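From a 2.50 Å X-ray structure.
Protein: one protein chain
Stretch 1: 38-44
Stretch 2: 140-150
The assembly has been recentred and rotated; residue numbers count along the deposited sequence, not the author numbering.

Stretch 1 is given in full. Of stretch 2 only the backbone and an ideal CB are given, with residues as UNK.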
# COMPACT_ATOMS: atom_id res chain seq x y z
N GLN A 38 -7.08 13.59 -30.97
CA GLN A 38 -5.76 14.17 -31.28
C GLN A 38 -5.51 15.50 -30.58
O GLN A 38 -6.34 16.41 -30.70
CB GLN A 38 -5.49 14.32 -32.80
CG GLN A 38 -5.26 12.99 -33.47
CD GLN A 38 -6.36 12.58 -34.43
OE1 GLN A 38 -7.54 12.86 -34.22
NE2 GLN A 38 -5.96 11.90 -35.49
N PRO A 39 -4.39 15.63 -29.83
CA PRO A 39 -3.96 16.98 -29.39
C PRO A 39 -3.68 17.89 -30.59
O PRO A 39 -3.16 17.43 -31.59
CB PRO A 39 -2.67 16.71 -28.60
CG PRO A 39 -2.78 15.29 -28.16
CD PRO A 39 -3.50 14.58 -29.29
N LEU A 40 -4.07 19.15 -30.48
CA LEU A 40 -3.97 20.09 -31.59
C LEU A 40 -2.65 20.80 -31.57
O LEU A 40 -2.16 21.22 -32.62
CB LEU A 40 -5.09 21.12 -31.51
CG LEU A 40 -6.45 20.72 -32.11
CD1 LEU A 40 -6.84 19.26 -31.91
CD2 LEU A 40 -7.52 21.66 -31.56
N PHE A 41 -2.06 20.95 -30.39
CA PHE A 41 -0.94 21.83 -30.21
C PHE A 41 0.23 21.09 -29.62
O PHE A 41 0.08 20.02 -29.05
CB PHE A 41 -1.32 22.99 -29.32
CG PHE A 41 -2.60 23.66 -29.71
CD1 PHE A 41 -2.64 24.50 -30.80
CD2 PHE A 41 -3.76 23.44 -29.01
CE1 PHE A 41 -3.82 25.13 -31.17
CE2 PHE A 41 -4.94 24.05 -29.38
CZ PHE A 41 -4.97 24.90 -30.47
N ASP A 42 1.40 21.68 -29.82
CA ASP A 42 2.66 21.24 -29.24
C ASP A 42 2.94 22.37 -28.26
O ASP A 42 3.23 23.48 -28.69
CB ASP A 42 3.72 21.17 -30.34
CG ASP A 42 5.13 20.85 -29.80
OD1 ASP A 42 5.34 20.71 -28.58
OD2 ASP A 42 6.07 20.71 -30.61
N PHE A 43 2.84 22.10 -26.97
CA PHE A 43 2.92 23.16 -25.95
C PHE A 43 4.32 23.48 -25.44
O PHE A 43 4.46 24.28 -24.51
CB PHE A 43 1.98 22.82 -24.78
CG PHE A 43 0.54 22.95 -25.11
CD1 PHE A 43 -0.01 24.20 -25.36
CD2 PHE A 43 -0.28 21.83 -25.17
CE1 PHE A 43 -1.34 24.31 -25.67
CE2 PHE A 43 -1.62 21.95 -25.47
CZ PHE A 43 -2.15 23.18 -25.71
N GLY A 44 5.34 22.87 -26.05
CA GLY A 44 6.72 23.01 -25.61
C GLY A 44 6.98 22.03 -24.48
O GLY A 44 6.04 21.70 -23.66
N UNK A 140 -1.35 33.25 -31.07
CA UNK A 140 -0.12 32.68 -30.51
C UNK A 140 -0.06 31.19 -30.82
O UNK A 140 1.00 30.65 -31.17
CB UNK A 140 -0.04 32.92 -29.00
N UNK A 141 -1.21 30.52 -30.68
CA UNK A 141 -1.30 29.08 -30.92
C UNK A 141 -1.07 28.69 -32.37
O UNK A 141 -0.66 27.56 -32.66
CB UNK A 141 -2.67 28.57 -30.47
N UNK A 142 -1.31 29.63 -33.28
CA UNK A 142 -1.08 29.41 -34.71
C UNK A 142 0.30 28.88 -35.02
O UNK A 142 0.44 28.05 -35.91
CB UNK A 142 -1.30 30.71 -35.48
N UNK A 143 1.30 29.33 -34.26
CA UNK A 143 2.68 28.82 -34.42
C UNK A 143 2.99 27.54 -33.61
O UNK A 143 4.13 27.10 -33.59
CB UNK A 143 3.67 29.91 -34.01
N UNK A 144 1.98 26.96 -32.97
CA UNK A 144 2.17 25.82 -32.06
C UNK A 144 1.36 24.62 -32.48
O UNK A 144 1.16 23.72 -31.67
CB UNK A 144 1.80 26.21 -30.63
N UNK A 145 0.91 24.58 -33.74
CA UNK A 145 0.04 23.52 -34.21
C UNK A 145 0.85 22.28 -34.45
O UNK A 145 2.01 22.36 -34.87
CB UNK A 145 -0.70 23.93 -35.48
N UNK A 146 0.25 21.12 -34.19
CA UNK A 146 0.88 19.85 -34.54
C UNK A 146 0.82 19.75 -36.05
O UNK A 146 -0.03 20.35 -36.70
CB UNK A 146 0.20 18.66 -33.87
N UNK A 147 1.74 18.96 -36.60
CA UNK A 147 1.98 18.91 -38.04
C UNK A 147 0.70 18.54 -38.82
O UNK A 147 0.25 19.33 -39.64
CB UNK A 147 3.09 17.90 -38.35
N UNK A 148 0.10 17.37 -38.55
CA UNK A 148 -1.03 16.94 -39.38
C UNK A 148 -2.29 17.81 -39.21
O UNK A 148 -3.04 18.02 -40.17
CB UNK A 148 -1.37 15.49 -39.05
N UNK A 149 -2.49 18.37 -38.02
CA UNK A 149 -3.58 19.31 -37.81
C UNK A 149 -3.33 20.57 -38.63
O UNK A 149 -4.24 21.01 -39.34
CB UNK A 149 -3.73 19.65 -36.33
N UNK A 150 -2.12 21.14 -38.56
CA UNK A 150 -1.78 22.29 -39.41
C UNK A 150 -2.06 22.02 -40.89
O UNK A 150 -2.63 22.87 -41.58
CB UNK A 150 -0.31 22.66 -39.23

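Position 140 is helical, and its CB finds nothing of stretch 1 within 5.5 Å, so this contact sets no rule; the residue is Thr140.

At position 141 the helical backbone sends CA-to-CB toward stretch 1, where the ideal CB lies 3.7 Å from Phe41 CE1. An aromatic ring so close asks for an apolar side chain, aliphatic or perhaps aromatic. Leu141 answers by laying CD2 over one face of the Phe41 ring, 4.0 Å from its centroid, a CH-pi contact; the same CD2 comes within 4.1 Å of Phe43 CE1, so one methyl serves two rings.

Positions 142 and 143 have open space on this side and would accept many residues. They are Arg142, pointing away, and Ser143, whose OG bonds Thr140 O at 3.1 Å.

Position 144 matters first for its backbone: its carbonyl accepts a hydrogen bond from Asp42 N (N to O, 2.8 Å), which asks nothing of the side chain, though the phi of -122° argues against proline. CA-to-CB runs sideways, with the ideal CB 3.6 Å from Asp42 O and the Phe43 ring farther along. A long, flexible apolar chain could travel that distance. Met144 extends until its CE lies 3.8 Å from Phe43 CD1.

Position 145 bridges Phe41, CA to CA 4.5 Å. Its CB points away, but the Phe41 ring lies near enough for a branched or extended apolar chain to bend back. Leu145 does so, bringing CD2 to 3.5 Å from Phe41 CE1.

Position 146 closes the bridge: its N donates to Leu40 O at 2.9 Å, which excludes proline. The CB runs sideways past carbonyls, with the Asp42 carboxylate beyond, so a long basic chain suits, lysine or arginine. Arg146, also the N-cap of the next helix, stretches along stretch 1, its CD 3.7 Å from Pro39 O and its CG 3.6 Å from Phe41 O. NH1 stops 4.2 Å from Asp42 OD1, so the charges are near without forming a salt bridge.

Positions 147 and 148 begin the helix beyond direct contact, and polar residues suit them. Arg147 and Asp148 pair with each other, NH1 to OD2 3.2 Å.

Position 149 points toward stretch 1, its ideal CB 4.3 Å from Leu40 O and the Leu40 side chain within reach. A large apolar residue fits, aromatic or aliphatic. Phe149 presents a ring face to Leu40 CG, 3.9 Å from the ring centroid.

At position 150 CA-to-CB runs sideways into open space, so many residues would do; Arg150 hydrogen-bonds through NH2 to Arg142 O at 2.8 Å.

Stretch 2 (140-150) TLRSMLRRDFR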
# COMPACT_ATOMS: atom_id res chain seq x y z
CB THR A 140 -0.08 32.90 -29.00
OG1 THR A 140 -0.10 34.29 -28.71
CG2 THR A 140 1.17 32.25 -28.37
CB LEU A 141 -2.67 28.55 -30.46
CG LEU A 141 -2.93 28.53 -28.94
CD1 LEU A 141 -4.42 28.34 -28.68
CD2 LEU A 141 -2.09 27.45 -28.27
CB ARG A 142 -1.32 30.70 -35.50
CG ARG A 142 -1.69 30.50 -36.97
CD ARG A 142 -2.92 31.31 -37.33
NE ARG A 142 -2.72 32.73 -37.02
CZ ARG A 142 -3.68 33.62 -36.75
NH1 ARG A 142 -4.97 33.28 -36.74
NH2 ARG A 142 -3.35 34.89 -36.48
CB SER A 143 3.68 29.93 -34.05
OG SER A 143 3.72 30.12 -32.64
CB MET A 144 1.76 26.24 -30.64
CG MET A 144 2.70 27.26 -30.02
SD MET A 144 1.91 28.07 -28.64
CE MET A 144 1.83 26.80 -27.38
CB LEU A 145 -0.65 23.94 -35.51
CG LEU A 145 -1.48 25.22 -35.48
CD1 LEU A 145 -2.13 25.40 -36.84
CD2 LEU A 145 -2.53 25.18 -34.39
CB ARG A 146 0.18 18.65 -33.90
CG ARG A 146 0.24 18.66 -32.38
CD ARG A 146 0.49 17.33 -31.73
NE ARG A 146 1.86 16.86 -31.95
CZ ARG A 146 2.88 17.02 -31.09
NH1 ARG A 146 2.73 17.65 -29.92
NH2 ARG A 146 4.08 16.54 -31.41
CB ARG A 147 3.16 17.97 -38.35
CG ARG A 147 3.70 17.99 -39.79
CD ARG A 147 3.40 16.71 -40.57
NE ARG A 147 4.01 15.50 -39.97
CZ ARG A 147 3.36 14.48 -39.38
NH1 ARG A 147 2.02 14.44 -39.28
NH2 ARG A 147 4.07 13.47 -38.88
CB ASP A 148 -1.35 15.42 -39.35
CG ASP A 148 -1.13 14.76 -37.97
OD1 ASP A 148 -1.37 15.41 -36.93
OD2 ASP A 148 -0.71 13.58 -37.96
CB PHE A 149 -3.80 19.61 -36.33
CG PHE A 149 -4.85 20.67 -36.07
CD1 PHE A 149 -6.12 20.54 -36.60
CD2 PHE A 149 -4.56 21.77 -35.28
CE1 PHE A 149 -7.08 21.49 -36.36
CE2 PHE A 149 -5.53 22.73 -35.03
CZ PHE A 149 -6.78 22.59 -35.57
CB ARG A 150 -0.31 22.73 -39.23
CG ARG A 150 0.11 23.90 -40.14
CD ARG A 150 1.59 24.24 -40.11
NE ARG A 150 1.99 24.66 -38.78
CZ ARG A 150 1.68 25.83 -38.20
NH1 ARG A 150 0.93 26.77 -38.84
NH2 ARG A 150 2.11 26.06 -36.95
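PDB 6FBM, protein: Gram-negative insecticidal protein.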